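PDB 1SF9: yfhH hypothetical protein from Bacillus subtilis, which is of unknown function but may be a transcriptional regulator that works as a homodimer. Local coordinates for residues 92-96 and 107-111. Numbering follows the deposited sequence.
Sequences EDEFT and GYRTS
Gly107 lies against the end of the Phe95 ring, whose CZ comes 3.4 Å from Gly107 N. With chi1 at -176°, the Phe95 ring points away from its own N and reaches across to the backbone of 107-109. Next, Tyr108 pairs with Thr96 through two backbone bonds, Thr96 N to Tyr108 O at 2.9 Å and Tyr108 N to Thr96 O at 3.1 Å. Both side chains lie on one face of the sheet, and Thr96 CB sits over the Tyr108 ring, offset toward its rim, in a CH-pi contact 4.1 Å from the centroid. One water joins Tyr108 OH to Thr96 OG1, which also bonds Thr85. Arg109 is the non-hydrogen-bonded partner of Phe95. Its extended chain passes the ring, CG 4.0 Å from Phe95 CD2. The gap left by an alanine in place of Phe95 would probably open beside Gly107 and the Tyr108 backbone, and Arg109 CG would lose its ring neighbour. Arg109 NH2 then meets Asp93 OD1 in a 2.8 Å salt bridge. Asp93 OD1 receives it with its anti lone pair; the carboxylate and guanidinium planes stand 87° apart. Arg109 NE pairs with Glu117. Thr110 N bonds Glu94 O at 2.9 Å. A second water links Glu94 N, Thr110 OG1 and Ser111 OG. This is the open end of an antiparallel beta hairpin, strands 94-101 and 104-109.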
ATOM      1  N   GLU A  92       0.295  -0.477  16.337  1.00 21.74           N
ATOM      2  CA  GLU A  92       1.331  -0.372  17.362  1.00 23.80           C
ATOM      3  C   GLU A  92       2.410  -1.413  17.065  1.00 20.68           C
ATOM      4  O   GLU A  92       3.238  -1.737  17.923  1.00 19.95           O
ATOM      5  CB  GLU A  92       0.751  -0.638  18.750  1.00 28.89           C
ATOM      6  CG  GLU A  92      -0.302   0.367  19.172  1.00 36.16           C
ATOM      7  CD  GLU A  92      -1.586  -0.307  19.562  1.00 40.31           C
ATOM      8  OE1 GLU A  92      -1.576  -1.051  20.568  1.00 43.14           O
ATOM      9  OE2 GLU A  92      -2.602  -0.100  18.859  1.00 44.50           O
ATOM     10  N   ASP A  93       2.389  -1.936  15.846  1.00 15.54           N
ATOM     11  CA  ASP A  93       3.351  -2.957  15.424  1.00 12.85           C
ATOM     12  C   ASP A  93       4.630  -2.358  14.795  1.00  9.95           C
ATOM     13  O   ASP A  93       4.621  -1.232  14.280  1.00 12.13           O
ATOM     14  CB  ASP A  93       2.713  -3.884  14.371  1.00 12.95           C
ATOM     15  CG  ASP A  93       1.566  -4.728  14.914  1.00 21.34           C
ATOM     16  OD1 ASP A  93       0.923  -5.424  14.089  1.00 20.93           O
ATOM     17  OD2 ASP A  93       1.299  -4.714  16.137  1.00 19.64           O
ATOM     18  N   GLU A  94       5.701  -3.146  14.824  1.00 10.37           N
ATOM     19  CA  GLU A  94       7.020  -2.784  14.256  1.00  8.67           C
ATOM     20  C   GLU A  94       7.322  -3.838  13.212  1.00  8.24           C
ATOM     21  O   GLU A  94       7.045  -5.021  13.416  1.00  9.13           O
ATOM     22  CB  GLU A  94       8.110  -2.791  15.337  1.00 11.41           C
ATOM     23  CG  GLU A  94       8.074  -1.522  16.201  1.00 19.69           C
ATOM     24  CD  GLU A  94       9.180  -1.452  17.254  1.00 22.29           C
ATOM     25  OE1 GLU A  94      10.199  -2.177  17.155  1.00 21.96           O
ATOM     26  OE2 GLU A  94       9.018  -0.647  18.198  1.00 29.10           O
ATOM     27  N   PHE A  95       7.874  -3.396  12.089  1.00  5.71           N
ATOM     28  CA  PHE A  95       8.151  -4.281  10.971  1.00  6.14           C
ATOM     29  C   PHE A  95       9.602  -4.133  10.544  1.00  4.90           C
ATOM     30  O   PHE A  95      10.061  -3.040  10.235  1.00  5.67           O
ATOM     31  CB  PHE A  95       7.213  -3.875   9.829  1.00  5.50           C
ATOM     32  CG  PHE A  95       7.301  -4.747   8.604  1.00  4.73           C
ATOM     33  CD1 PHE A  95       8.073  -4.368   7.522  1.00  4.74           C
ATOM     34  CD2 PHE A  95       6.539  -5.915   8.509  1.00  4.33           C
ATOM     35  CE1 PHE A  95       8.083  -5.138   6.358  1.00  8.53           C
ATOM     36  CE2 PHE A  95       6.548  -6.690   7.341  1.00  5.84           C
ATOM     37  CZ  PHE A  95       7.313  -6.296   6.268  1.00  6.18           C
ATOM     38  N   THR A  96      10.304  -5.247  10.522  1.00  4.33           N
ATOM     39  CA  THR A  96      11.697  -5.273  10.102  1.00  4.90           C
ATOM     40  C   THR A  96      11.753  -5.707   8.641  1.00  3.66           C
ATOM     41  O   THR A  96      11.197  -6.737   8.265  1.00  6.33           O
ATOM     42  CB  THR A  96      12.487  -6.255  10.983  1.00  5.30           C
ATOM     43  OG1 THR A  96      12.366  -5.838  12.362  1.00  5.15           O
ATOM     44  CG2 THR A  96      13.954  -6.311  10.550  1.00  6.91           C
ATOM     45  N   GLY A 107       9.222  -8.627   4.803  1.00  3.86           N
ATOM     46  CA  GLY A 107       9.893  -8.676   6.093  1.00  4.83           C
ATOM     47  C   GLY A 107       8.980  -9.340   7.097  1.00  5.78           C
ATOM     48  O   GLY A 107       8.206 -10.215   6.737  1.00  7.82           O
ATOM     49  N   TYR A 108       9.081  -8.949   8.358  1.00  3.58           N
ATOM     50  CA  TYR A 108       8.223  -9.541   9.373  1.00  4.80           C
ATOM     51  C   TYR A 108       7.932  -8.564  10.510  1.00  5.80           C
ATOM     52  O   TYR A 108       8.691  -7.629  10.798  1.00  5.15           O
ATOM     53  CB  TYR A 108       8.878 -10.800   9.989  1.00  5.54           C
ATOM     54  CG  TYR A 108      10.242 -10.532  10.566  1.00  6.52           C
ATOM     55  CD1 TYR A 108      11.379 -10.561   9.746  1.00  2.00           C
ATOM     56  CD2 TYR A 108      10.391 -10.184  11.918  1.00  3.09           C
ATOM     57  CE1 TYR A 108      12.656 -10.241  10.259  1.00  5.86           C
ATOM     58  CE2 TYR A 108      11.654  -9.867  12.439  1.00  6.98           C
ATOM     59  CZ  TYR A 108      12.776  -9.902  11.609  1.00  5.32           C
ATOM     60  OH  TYR A 108      14.026  -9.630  12.134  1.00  7.66           O
ATOM     61  N   ARG A 109       6.801  -8.782  11.154  1.00  5.86           N
ATOM     62  CA  ARG A 109       6.446  -7.965  12.306  1.00  5.71           C
ATOM     63  C   ARG A 109       7.178  -8.547  13.522  1.00  4.01           C
ATOM     64  O   ARG A 109       7.332  -9.759  13.630  1.00  7.36           O
ATOM     65  CB  ARG A 109       4.954  -8.045  12.536  1.00  6.44           C
ATOM     66  CG  ARG A 109       4.161  -7.366  11.423  1.00  5.72           C
ATOM     67  CD  ARG A 109       2.656  -7.557  11.665  1.00  8.01           C
ATOM     68  NE  ARG A 109       1.947  -7.172  10.436  1.00  8.12           N
ATOM     69  CZ  ARG A 109       1.186  -6.098  10.292  1.00  8.64           C
ATOM     70  NH1 ARG A 109       0.631  -5.865   9.115  1.00 11.09           N
ATOM     71  NH2 ARG A 109       0.953  -5.264  11.301  1.00 17.18           N
ATOM     72  N   THR A 110       7.620  -7.690  14.441  1.00  6.37           N
ATOM     73  CA  THR A 110       8.324  -8.201  15.619  1.00  8.06           C
ATOM     74  C   THR A 110       7.373  -9.062  16.461  1.00  9.34           C
ATOM     75  O   THR A 110       7.823  -9.922  17.218  1.00  8.12           O
ATOM     76  CB  THR A 110       8.911  -7.057  16.464  1.00  9.71           C
ATOM     77  OG1 THR A 110       7.873  -6.189  16.911  1.00  9.59           O
ATOM     78  CG2 THR A 110       9.871  -6.232  15.642  1.00  9.70           C
ATOM     79  N   SER A 111       6.066  -8.856  16.307  1.00  8.48           N
ATOM     80  CA  SER A 111       5.100  -9.669  17.043  1.00  9.89           C
ATOM     81  C   SER A 111       4.787 -11.022  16.364  1.00  8.82           C
ATOM     82  O   SER A 111       4.125 -11.883  16.961  1.00  9.59           O
ATOM     83  CB  SER A 111       3.796  -8.890  17.265  1.00 11.25           C
ATOM     84  OG  SER A 111       3.242  -8.449  16.047  1.00 14.79           O
TER
HETATM   85  O   HOH W   1       5.002  -5.765  15.999  1.00 16.10           O
HETATM   86  O   HOH W   2      13.663  -7.646  14.020  1.00  8.57           O